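PDB 5U1T: separin from Saccharomyces cerevisiae, which is a caspase-like cysteine protease that cleaves the MCD1/SCC1 subunit of cohesin at the onset of anaphase and is held inactive by securin for most of the cell cycle. Local coordinates for residues M527-C530 / S531-I535; I562-L565 / L566-M570; K580-K583 / L584-K588. All coordinates share one frame; numbering follows the deposited sequence.

Overall arrangement
Contacts 2 and 3 each lie within one helix, 557-572 and 578-590, and contact 1 spans the C-terminal end of helix 523-533. Contacts 1 and 2 are largely buried. They touch, with Met527, Cys530 and Ser531 against Tyr564, their centres about 9 Å apart. Contact 3 is half surface, with exposed lysines; its centre is about 13 Å from that of contact 2. Between contacts 2 and 3, Ile581 and Tyr585 meet Leu566, Leu565 and Ile562. Contacts 1 and 3 do not touch; the middle helix packs against both others. Contact 1 has a helix end and an arginine over a ring. Contacts 2 and 3 share their backbone bonding; contact 2 adds a loose Tyr-Leu cluster, contact 3 little more.

Contact 1. Residues M527-C530 / S531-I535; sequences MIFC and SLRGI
Arg533 lies over one face of the Phe529 ring, one helical turn on. Its CG is 4.0 Å from the ring centroid and only 12° off the ring normal, a CH-pi contact through the aliphatic part of the chain. Phe529 has CG anti to the backbone N (chi1 -177°), which carries the ring alongside Arg533. The guanidinium goes past the ring, and NH2 bonds to the carbonyls of Ser511 and Ile513. An alanine in place of Phe529 would probably leave the Arg533 chain without its support and open a gap beside Trp521 and Tyr508.

The packed side is made by Ile528 and Leu532, which point the same way. Ile528 CG2 meets Leu532 CD2 at 3.6 Å, and Phe474 adjoins both. An aromatic side chain of another protein chain also packs on Leu532. Nearby, Met527 O takes two bonds, from Ser531 N at 3.1 Å and Ser531 OG at 3.0 Å, reaching it from opposite faces of its plane. Met527 and Cys530 rest on Tyr564 of helix 557-572.

The looser side is the helix end. Gly534 ends the helix with positive phi, and the N atoms of Gly534 and Ile535 both make weak bonds to Cys530 O. Ile535 is exposed. The buried Ser531 OG thus finds its acceptor within its own helix, while the Arg533 guanidinium is held by two carbonyls, which probably ease its charge in a partly exposed place.

Contact 2. Residues I562-L565 / L566-M570; sequences IVYL and LNLDM
Leu568 stands one turn beyond Tyr564 and faces two neighbours with the same methyl. Its CD2 is 4.3 Å from Tyr564 CE2 and also 4.3 Å from Leu565 CD2. The approach to the tyrosine ring is oblique. Both Tyr564 and Leu568 have CG anti to the backbone N (chi1 -179° and 174°), and this brings their ends near each other. Leu565 instead has CG beside its backbone N and meets Leu568 from another side. The three side chains form a loose apolar cluster, and the ring of Phe536 meets that of Tyr564 edge-to-face.

Val563 and Asn567 lie side by side and point the same way, on a different face of the helix. Here another protein chain of the assembly packs on both, with an aromatic side chain on Val563 and an apolar one on Asn567. Leu566 leads away from the preceding turn and packs on Ile581 of the next helix.

The backbone bonds set the one-turn spacing of these residues. Leu566 N gives a nearly straight bond to Ile562 O at 2.9 Å, with an angle of 171° at the hydrogen. Asn567 N bonds to Val563 O at 3.2 Å and Leu568 N to Tyr564 O at 2.7 Å. Asp569 N reaches Leu565 O at 2.8 Å. The carboxylate of Asp569 turns to a different partner, with OD2 bonded to Asn577 N in the link to the next helix. The i to i+4 bonds are those of a regular alpha-helix. This one packs against helices 523-533, 578-590 and 602-617, and with 578-590 it forms an antiparallel helical hairpin.

Contact 3. Residues K580-K583 / L584-K588; sequences KITK and LYINK
Lys580 and Leu584 meet one turn apart, first of all through the backbone. Leu584 N bonds to Lys580 O at 3.0 Å. The next bonds follow the same i to i+4 pattern. Tyr585 N reaches Ile581 O at 2.9 Å, and Ile586 N reaches Thr582 O at 3.1 Å. In both, the donor stands above the carbonyl plane, 35° out of it. The fourth bond differs: Asn587 N meets Lys583 O at 2.9 Å nearly along the C=O axis. A wider pi-type turn spans 585-588.

These residues lie on helix 578-590, the second arm of an antiparallel helical hairpin whose first arm is 557-572. Helices 602-617 and 621-633 pack against other parts of it.

Apolar contact between the segments is light. Lys580 CD comes no nearer than 4.4 Å to Leu584 CD1, a loose approach at the exposed edge. Thr582 CG2 and Ile586 CD1 are 4.5 Å apart on the buried side. Ile586 CG1 lies beside its backbone N (chi1 -68°), and this branch turns back to Thr582 O, with CG1 3.1 Å away. Leu627 of helix 621-633 touches Ile586. Between the two arms of the hairpin, Tyr585 CB packs 3.5 Å from Ile562 CD1.

Polar side-chain ends look beyond the two segments. Thr582 OG1 is hydrogen-bonded to Leu578 O, one turn earlier in the helix. Tyr585 has CG anti to the backbone N (chi1 179°), and its end leads away from the preceding turn. Its OH is hydrogen-bonded to Glu604 OE1, and its ring meets Phe607 edge-to-face. Lys580 and Lys583 are exposed, though Lys583 also touches Leu623 of helix 621-633.

Contact 1. Residues M527-C530 / S531-I535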
ATOM      1  N   MET A 527     -18.907 -21.385   9.792  1.00 58.85           N
ATOM      2  CA  MET A 527     -18.291 -20.696   8.653  1.00 54.85           C
ATOM      3  C   MET A 527     -18.399 -19.197   8.789  1.00 53.06           C
ATOM      4  O   MET A 527     -17.444 -18.494   8.535  1.00 52.27           O
ATOM      5  CB  MET A 527     -18.910 -21.141   7.333  1.00 50.18           C
ATOM      6  CG  MET A 527     -18.401 -22.487   6.892  1.00 52.58           C
ATOM      7  SD  MET A 527     -19.169 -23.150   5.413  1.00 61.20           S
ATOM      8  CE  MET A 527     -18.509 -22.122   4.126  1.00 61.89           C
ATOM      9  N   ILE A 528     -19.559 -18.702   9.197  1.00 52.60           N
ATOM     10  CA  ILE A 528     -19.676 -17.278   9.443  1.00 51.52           C
ATOM     11  C   ILE A 528     -18.705 -16.908  10.569  1.00 55.99           C
ATOM     12  O   ILE A 528     -18.006 -15.904  10.473  1.00 56.59           O
ATOM     13  CB  ILE A 528     -21.115 -16.859   9.791  1.00 46.82           C
ATOM     14  CG1 ILE A 528     -22.012 -17.023   8.562  1.00 49.53           C
ATOM     15  CG2 ILE A 528     -21.149 -15.410  10.232  1.00 47.93           C
ATOM     16  CD1 ILE A 528     -23.462 -16.659   8.771  1.00 42.05           C
ATOM     17  N   PHE A 529     -18.629 -17.746  11.605  1.00 52.56           N
ATOM     18  CA  PHE A 529     -17.761 -17.502  12.762  1.00 52.52           C
ATOM     19  C   PHE A 529     -16.276 -17.357  12.396  1.00 52.05           C
ATOM     20  O   PHE A 529     -15.613 -16.400  12.790  1.00 51.89           O
ATOM     21  CB  PHE A 529     -17.936 -18.631  13.771  1.00 48.02           C
ATOM     22  CG  PHE A 529     -17.154 -18.450  15.017  1.00 45.75           C
ATOM     23  CD1 PHE A 529     -17.514 -17.482  15.940  1.00 51.21           C
ATOM     24  CD2 PHE A 529     -16.062 -19.261  15.287  1.00 50.34           C
ATOM     25  CE1 PHE A 529     -16.786 -17.310  17.111  1.00 50.88           C
ATOM     26  CE2 PHE A 529     -15.332 -19.104  16.455  1.00 46.53           C
ATOM     27  CZ  PHE A 529     -15.694 -18.130  17.369  1.00 49.53           C
ATOM     28  N   CYS A 530     -15.765 -18.332  11.656  1.00 51.57           N
ATOM     29  CA  CYS A 530     -14.400 -18.314  11.138  1.00 54.79           C
ATOM     30  C   CYS A 530     -14.074 -17.070  10.309  1.00 55.12           C
ATOM     31  O   CYS A 530     -13.014 -16.453  10.461  1.00 50.04           O
ATOM     32  CB  CYS A 530     -14.166 -19.555  10.285  1.00 53.65           C
ATOM     33  SG  CYS A 530     -14.143 -21.060  11.234  1.00 54.55           S
ATOM     34  N   SER A 531     -15.001 -16.723   9.427  1.00 48.95           N
ATOM     35  CA  SER A 531     -14.826 -15.582   8.553  1.00 50.15           C
ATOM     36  C   SER A 531     -14.744 -14.312   9.356  1.00 57.32           C
ATOM     37  O   SER A 531     -13.999 -13.404   9.003  1.00 63.31           O
ATOM     38  CB  SER A 531     -15.957 -15.502   7.535  1.00 50.00           C
ATOM     39  OG  SER A 531     -15.898 -16.633   6.681  1.00 55.10           O
ATOM     40  N   LEU A 532     -15.517 -14.251  10.435  1.00 58.67           N
ATOM     41  CA  LEU A 532     -15.525 -13.093  11.315  1.00 56.40           C
ATOM     42  C   LEU A 532     -14.216 -13.029  12.098  1.00 58.09           C
ATOM     43  O   LEU A 532     -13.724 -11.951  12.401  1.00 55.93           O
ATOM     44  CB  LEU A 532     -16.725 -13.137  12.277  1.00 56.74           C
ATOM     45  CG  LEU A 532     -18.050 -12.439  11.931  1.00 57.88           C
ATOM     46  CD1 LEU A 532     -17.869 -10.942  11.811  1.00 64.56           C
ATOM     47  CD2 LEU A 532     -18.602 -12.935  10.635  1.00 61.85           C
ATOM     48  N   ARG A 533     -13.652 -14.192  12.413  1.00 58.01           N
ATOM     49  CA  ARG A 533     -12.510 -14.281  13.322  1.00 56.84           C
ATOM     50  C   ARG A 533     -11.147 -14.247  12.670  1.00 58.66           C
ATOM     51  O   ARG A 533     -10.155 -14.045  13.349  1.00 61.54           O
ATOM     52  CB  ARG A 533     -12.585 -15.564  14.128  1.00 58.59           C
ATOM     53  CG  ARG A 533     -13.715 -15.612  15.094  1.00 56.75           C
ATOM     54  CD  ARG A 533     -13.204 -16.242  16.341  1.00 55.82           C
ATOM     55  NE  ARG A 533     -13.113 -15.250  17.391  1.00 55.16           N
ATOM     56  CZ  ARG A 533     -12.640 -15.496  18.601  1.00 52.72           C
ATOM     57  NH1 ARG A 533     -12.203 -16.706  18.913  1.00 52.32           N
ATOM     58  NH2 ARG A 533     -12.610 -14.520  19.488  1.00 58.49           N
ATOM     59  N   GLY A 534     -11.097 -14.494  11.366  1.00 59.68           N
ATOM     60  CA  GLY A 534      -9.838 -14.663  10.675  1.00 56.54           C
ATOM     61  C   GLY A 534      -9.135 -15.934  11.098  1.00 55.01           C
ATOM     62  O   GLY A 534      -7.913 -16.024  11.044  1.00 63.44           O
ATOM     63  N   ILE A 535      -9.901 -16.925  11.531  1.00 57.05           N
ATOM     64  CA  ILE A 535      -9.337 -18.200  11.936  1.00 55.64           C
ATOM     65  C   ILE A 535     -10.103 -19.309  11.254  1.00 55.40           C
ATOM     66  O   ILE A 535     -11.316 -19.297  11.247  1.00 61.52           O
ATOM     67  CB  ILE A 535      -9.398 -18.396  13.457  1.00 59.81           C
ATOM     68  CG1 ILE A 535      -8.681 -17.246  14.175  1.00 64.77           C
ATOM     69  CG2 ILE A 535      -8.804 -19.746  13.849  1.00 58.67           C
ATOM     70  CD1 ILE A 535      -7.182 -17.180  13.901  1.00 63.14           C
TER

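Contact 2. Residues I562-L565 / L566-M570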
ATOM      1  N   ILE A 562     -18.480 -18.500  -0.167  1.00 56.68           N
ATOM      2  CA  ILE A 562     -17.461 -17.746  -0.875  1.00 54.77           C
ATOM      3  C   ILE A 562     -16.801 -16.740   0.067  1.00 57.47           C
ATOM      4  O   ILE A 562     -15.624 -16.439  -0.108  1.00 62.82           O
ATOM      5  CB  ILE A 562     -18.009 -17.022  -2.146  1.00 57.43           C
ATOM      6  CG1 ILE A 562     -18.934 -15.869  -1.803  1.00 56.15           C
ATOM      7  CG2 ILE A 562     -18.719 -17.989  -3.091  1.00 49.58           C
ATOM      8  CD1 ILE A 562     -19.559 -15.273  -3.050  1.00 57.79           C
ATOM      9  N   VAL A 563     -17.516 -16.247   1.081  1.00 55.62           N
ATOM     10  CA  VAL A 563     -16.890 -15.362   2.067  1.00 49.98           C
ATOM     11  C   VAL A 563     -15.856 -16.152   2.836  1.00 52.29           C
ATOM     12  O   VAL A 563     -14.791 -15.641   3.200  1.00 56.24           O
ATOM     13  CB  VAL A 563     -17.895 -14.746   3.057  1.00 48.72           C
ATOM     14  CG1 VAL A 563     -17.170 -14.035   4.231  1.00 42.07           C
ATOM     15  CG2 VAL A 563     -18.813 -13.794   2.341  1.00 47.77           C
ATOM     16  N   TYR A 564     -16.166 -17.417   3.063  1.00 53.72           N
ATOM     17  CA  TYR A 564     -15.266 -18.276   3.802  1.00 54.37           C
ATOM     18  C   TYR A 564     -14.014 -18.540   2.950  1.00 52.70           C
ATOM     19  O   TYR A 564     -12.895 -18.433   3.443  1.00 51.47           O
ATOM     20  CB  TYR A 564     -15.976 -19.577   4.213  1.00 50.18           C
ATOM     21  CG  TYR A 564     -15.103 -20.517   5.002  1.00 49.42           C
ATOM     22  CD1 TYR A 564     -14.957 -20.383   6.374  1.00 50.65           C
ATOM     23  CD2 TYR A 564     -14.400 -21.528   4.366  1.00 52.56           C
ATOM     24  CE1 TYR A 564     -14.135 -21.245   7.092  1.00 53.00           C
ATOM     25  CE2 TYR A 564     -13.585 -22.387   5.059  1.00 48.29           C
ATOM     26  CZ  TYR A 564     -13.445 -22.246   6.419  1.00 57.17           C
ATOM     27  OH  TYR A 564     -12.614 -23.131   7.088  1.00 61.97           O
ATOM     28  N   LEU A 565     -14.195 -18.850   1.669  1.00 54.50           N
ATOM     29  CA  LEU A 565     -13.060 -19.180   0.809  1.00 55.51           C
ATOM     30  C   LEU A 565     -12.143 -17.958   0.573  1.00 55.66           C
ATOM     31  O   LEU A 565     -10.918 -18.067   0.653  1.00 54.17           O
ATOM     32  CB  LEU A 565     -13.553 -19.754  -0.516  1.00 53.16           C
ATOM     33  CG  LEU A 565     -14.222 -21.119  -0.396  1.00 52.70           C
ATOM     34  CD1 LEU A 565     -14.768 -21.548  -1.725  1.00 47.98           C
ATOM     35  CD2 LEU A 565     -13.258 -22.134   0.116  1.00 51.99           C
ATOM     36  N   LEU A 566     -12.738 -16.800   0.307  1.00 50.76           N
ATOM     37  CA  LEU A 566     -11.979 -15.572   0.234  1.00 50.83           C
ATOM     38  C   LEU A 566     -11.065 -15.398   1.443  1.00 54.44           C
ATOM     39  O   LEU A 566      -9.847 -15.240   1.310  1.00 55.75           O
ATOM     40  CB  LEU A 566     -12.911 -14.383   0.130  1.00 54.17           C
ATOM     41  CG  LEU A 566     -12.122 -13.082   0.100  1.00 55.36           C
ATOM     42  CD1 LEU A 566     -11.564 -12.897  -1.293  1.00 53.94           C
ATOM     43  CD2 LEU A 566     -12.962 -11.893   0.543  1.00 50.52           C
ATOM     44  N   ASN A 567     -11.666 -15.445   2.627  1.00 57.34           N
ATOM     45  CA  ASN A 567     -10.930 -15.199   3.857  1.00 51.78           C
ATOM     46  C   ASN A 567      -9.977 -16.334   4.188  1.00 48.98           C
ATOM     47  O   ASN A 567      -8.925 -16.097   4.765  1.00 55.17           O
ATOM     48  CB  ASN A 567     -11.891 -14.935   5.008  1.00 48.41           C
ATOM     49  CG  ASN A 567     -12.457 -13.532   4.975  1.00 52.66           C
ATOM     50  OD1 ASN A 567     -13.464 -13.272   4.310  1.00 49.07           O
ATOM     51  ND2 ASN A 567     -11.813 -12.614   5.691  1.00 50.40           N
ATOM     52  N   LEU A 568     -10.324 -17.553   3.795  1.00 49.69           N
ATOM     53  CA  LEU A 568      -9.397 -18.683   3.912  1.00 54.24           C
ATOM     54  C   LEU A 568      -8.117 -18.460   3.079  1.00 56.55           C
ATOM     55  O   LEU A 568      -6.997 -18.548   3.607  1.00 51.35           O
ATOM     56  CB  LEU A 568     -10.084 -19.989   3.492  1.00 49.26           C
ATOM     57  CG  LEU A 568      -9.181 -21.234   3.426  1.00 56.15           C
ATOM     58  CD1 LEU A 568      -8.656 -21.631   4.789  1.00 52.60           C
ATOM     59  CD2 LEU A 568      -9.893 -22.416   2.801  1.00 58.60           C
ATOM     60  N   ASP A 569      -8.310 -18.163   1.789  1.00 53.64           N
ATOM     61  CA  ASP A 569      -7.231 -17.762   0.878  1.00 53.99           C
ATOM     62  C   ASP A 569      -6.330 -16.687   1.465  1.00 51.88           C
ATOM     63  O   ASP A 569      -5.122 -16.883   1.561  1.00 55.67           O
ATOM     64  CB  ASP A 569      -7.797 -17.255  -0.444  1.00 46.69           C
ATOM     65  CG  ASP A 569      -7.992 -18.360  -1.439  1.00 54.90           C
ATOM     66  OD1 ASP A 569      -7.571 -19.491  -1.129  1.00 60.93           O
ATOM     67  OD2 ASP A 569      -8.558 -18.108  -2.529  1.00 55.96           O
ATOM     68  N   MET A 570      -6.920 -15.557   1.846  1.00 47.12           N
ATOM     69  CA  MET A 570      -6.151 -14.475   2.404  1.00 46.84           C
ATOM     70  C   MET A 570      -5.380 -14.957   3.621  1.00 54.64           C
ATOM     71  O   MET A 570      -4.197 -14.652   3.781  1.00 53.73           O
ATOM     72  CB  MET A 570      -7.055 -13.300   2.752  1.00 45.49           C
ATOM     73  CG  MET A 570      -7.569 -12.569   1.536  1.00 46.89           C
ATOM     74  SD  MET A 570      -8.719 -11.292   2.033  1.00 60.37           S
ATOM     75  CE  MET A 570      -8.017  -9.812   1.368  1.00 59.05           C
TER

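Contact 3. Residues K580-K583 / L584-K588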
ATOM      1  N   LYS A 580     -12.358 -18.340  -9.105  1.00 57.88           N
ATOM      2  CA  LYS A 580     -13.545 -19.187  -8.908  1.00 59.79           C
ATOM      3  C   LYS A 580     -14.667 -18.441  -8.180  1.00 60.74           C
ATOM      4  O   LYS A 580     -15.783 -18.366  -8.684  1.00 55.65           O
ATOM      5  CB  LYS A 580     -13.179 -20.455  -8.117  1.00 60.32           C
ATOM      6  CG  LYS A 580     -13.667 -21.758  -8.731  1.00 67.91           C
ATOM      7  CD  LYS A 580     -14.469 -22.615  -7.714  1.00 75.47           C
ATOM      8  CE  LYS A 580     -15.163 -23.807  -8.431  1.00 90.50           C
ATOM      9  NZ  LYS A 580     -16.018 -24.703  -7.544  1.00 89.55           N
ATOM     10  N   ILE A 581     -14.356 -17.862  -7.019  1.00 56.75           N
ATOM     11  CA  ILE A 581     -15.389 -17.238  -6.203  1.00 56.47           C
ATOM     12  C   ILE A 581     -15.803 -15.838  -6.668  1.00 55.38           C
ATOM     13  O   ILE A 581     -16.922 -15.424  -6.408  1.00 60.61           O
ATOM     14  CB  ILE A 581     -14.976 -17.178  -4.696  1.00 55.20           C
ATOM     15  CG1 ILE A 581     -13.873 -16.166  -4.443  1.00 54.51           C
ATOM     16  CG2 ILE A 581     -14.553 -18.551  -4.196  1.00 59.46           C
ATOM     17  CD1 ILE A 581     -13.349 -16.202  -3.043  1.00 53.97           C
ATOM     18  N   THR A 582     -14.946 -15.109  -7.368  1.00 56.72           N
ATOM     19  CA  THR A 582     -15.379 -13.830  -7.930  1.00 55.30           C
ATOM     20  C   THR A 582     -16.403 -14.088  -9.029  1.00 57.72           C
ATOM     21  O   THR A 582     -17.349 -13.325  -9.210  1.00 55.38           O
ATOM     22  CB  THR A 582     -14.211 -13.003  -8.514  1.00 54.01           C
ATOM     23  OG1 THR A 582     -13.140 -12.943  -7.567  1.00 52.70           O
ATOM     24  CG2 THR A 582     -14.665 -11.590  -8.836  1.00 48.39           C
ATOM     25  N   LYS A 583     -16.224 -15.176  -9.760  1.00 55.08           N
ATOM     26  CA  LYS A 583     -17.159 -15.487 -10.821  1.00 53.51           C
ATOM     27  C   LYS A 583     -18.450 -15.996 -10.241  1.00 60.55           C
ATOM     28  O   LYS A 583     -19.533 -15.602 -10.684  1.00 61.81           O
ATOM     29  CB  LYS A 583     -16.563 -16.501 -11.781  1.00 60.10           C
ATOM     30  CG  LYS A 583     -16.029 -15.836 -13.024  1.00 54.82           C
ATOM     31  CD  LYS A 583     -14.801 -16.522 -13.563  1.00 62.19           C
ATOM     32  CE  LYS A 583     -14.134 -15.632 -14.631  1.00 73.33           C
ATOM     33  NZ  LYS A 583     -15.118 -15.112 -15.676  1.00 68.85           N
ATOM     34  N   LEU A 584     -18.329 -16.865  -9.240  1.00 59.42           N
ATOM     35  CA  LEU A 584     -19.486 -17.383  -8.521  1.00 57.77           C
ATOM     36  C   LEU A 584     -20.351 -16.266  -7.978  1.00 56.30           C
ATOM     37  O   LEU A 584     -21.571 -16.274  -8.155  1.00 53.41           O
ATOM     38  CB  LEU A 584     -19.046 -18.291  -7.381  1.00 57.65           C
ATOM     39  CG  LEU A 584     -19.001 -19.736  -7.844  1.00 53.33           C
ATOM     40  CD1 LEU A 584     -18.248 -20.585  -6.865  1.00 52.09           C
ATOM     41  CD2 LEU A 584     -20.421 -20.201  -8.009  1.00 54.45           C
ATOM     42  N   TYR A 585     -19.705 -15.301  -7.341  1.00 50.46           N
ATOM     43  CA  TYR A 585     -20.413 -14.190  -6.742  1.00 54.03           C
ATOM     44  C   TYR A 585     -21.122 -13.352  -7.785  1.00 57.98           C
ATOM     45  O   TYR A 585     -22.256 -12.922  -7.565  1.00 60.26           O
ATOM     46  CB  TYR A 585     -19.460 -13.319  -5.930  1.00 56.38           C
ATOM     47  CG  TYR A 585     -20.121 -12.124  -5.287  1.00 56.20           C
ATOM     48  CD1 TYR A 585     -20.993 -12.281  -4.222  1.00 57.51           C
ATOM     49  CD2 TYR A 585     -19.854 -10.838  -5.736  1.00 55.14           C
ATOM     50  CE1 TYR A 585     -21.596 -11.191  -3.638  1.00 57.33           C
ATOM     51  CE2 TYR A 585     -20.442  -9.746  -5.159  1.00 59.77           C
ATOM     52  CZ  TYR A 585     -21.318  -9.923  -4.103  1.00 62.96           C
ATOM     53  OH  TYR A 585     -21.917  -8.825  -3.524  1.00 54.38           O
ATOM     54  N   ILE A 586     -20.474 -13.134  -8.926  1.00 60.75           N
ATOM     55  CA  ILE A 586     -21.076 -12.324  -9.975  1.00 59.99           C
ATOM     56  C   ILE A 586     -22.280 -13.027 -10.603  1.00 64.69           C
ATOM     57  O   ILE A 586     -23.320 -12.403 -10.818  1.00 71.10           O
ATOM     58  CB  ILE A 586     -20.061 -11.963 -11.087  1.00 63.66           C
ATOM     59  CG1 ILE A 586     -18.988 -11.008 -10.554  1.00 63.02           C
ATOM     60  CG2 ILE A 586     -20.763 -11.325 -12.294  1.00 57.70           C
ATOM     61  CD1 ILE A 586     -18.013 -10.560 -11.624  1.00 62.53           C
ATOM     62  N   ASN A 587     -22.167 -14.321 -10.882  1.00 60.82           N
ATOM     63  CA  ASN A 587     -23.209 -14.982 -11.661  1.00 61.46           C
ATOM     64  C   ASN A 587     -24.300 -15.694 -10.880  1.00 70.01           C
ATOM     65  O   ASN A 587     -25.402 -15.875 -11.412  1.00 71.08           O
ATOM     66  CB  ASN A 587     -22.577 -15.974 -12.619  1.00 64.27           C
ATOM     67  CG  ASN A 587     -21.853 -15.279 -13.765  1.00 67.88           C
ATOM     68  OD1 ASN A 587     -20.625 -15.283 -13.813  1.00 67.20           O
ATOM     69  ND2 ASN A 587     -22.617 -14.661 -14.687  1.00 67.17           N
ATOM     70  N   LYS A 588     -24.013 -16.099  -9.641  1.00 63.23           N
ATOM     71  CA  LYS A 588     -24.976 -16.864  -8.860  1.00 58.93           C
ATOM     72  C   LYS A 588     -25.418 -16.135  -7.597  1.00 63.30           C
ATOM     73  O   LYS A 588     -26.293 -16.605  -6.890  1.00 70.99           O
ATOM     74  CB  LYS A 588     -24.401 -18.228  -8.484  1.00 58.27           C
ATOM     75  CG  LYS A 588     -23.940 -19.044  -9.662  1.00 51.15           C
ATOM     76  CD  LYS A 588     -24.977 -19.049 -10.750  1.00 58.15           C
ATOM     77  CE  LYS A 588     -25.780 -20.343 -10.747  1.00 67.51           C
ATOM     78  NZ  LYS A 588     -24.831 -21.501 -10.755  1.00 72.77           N
TER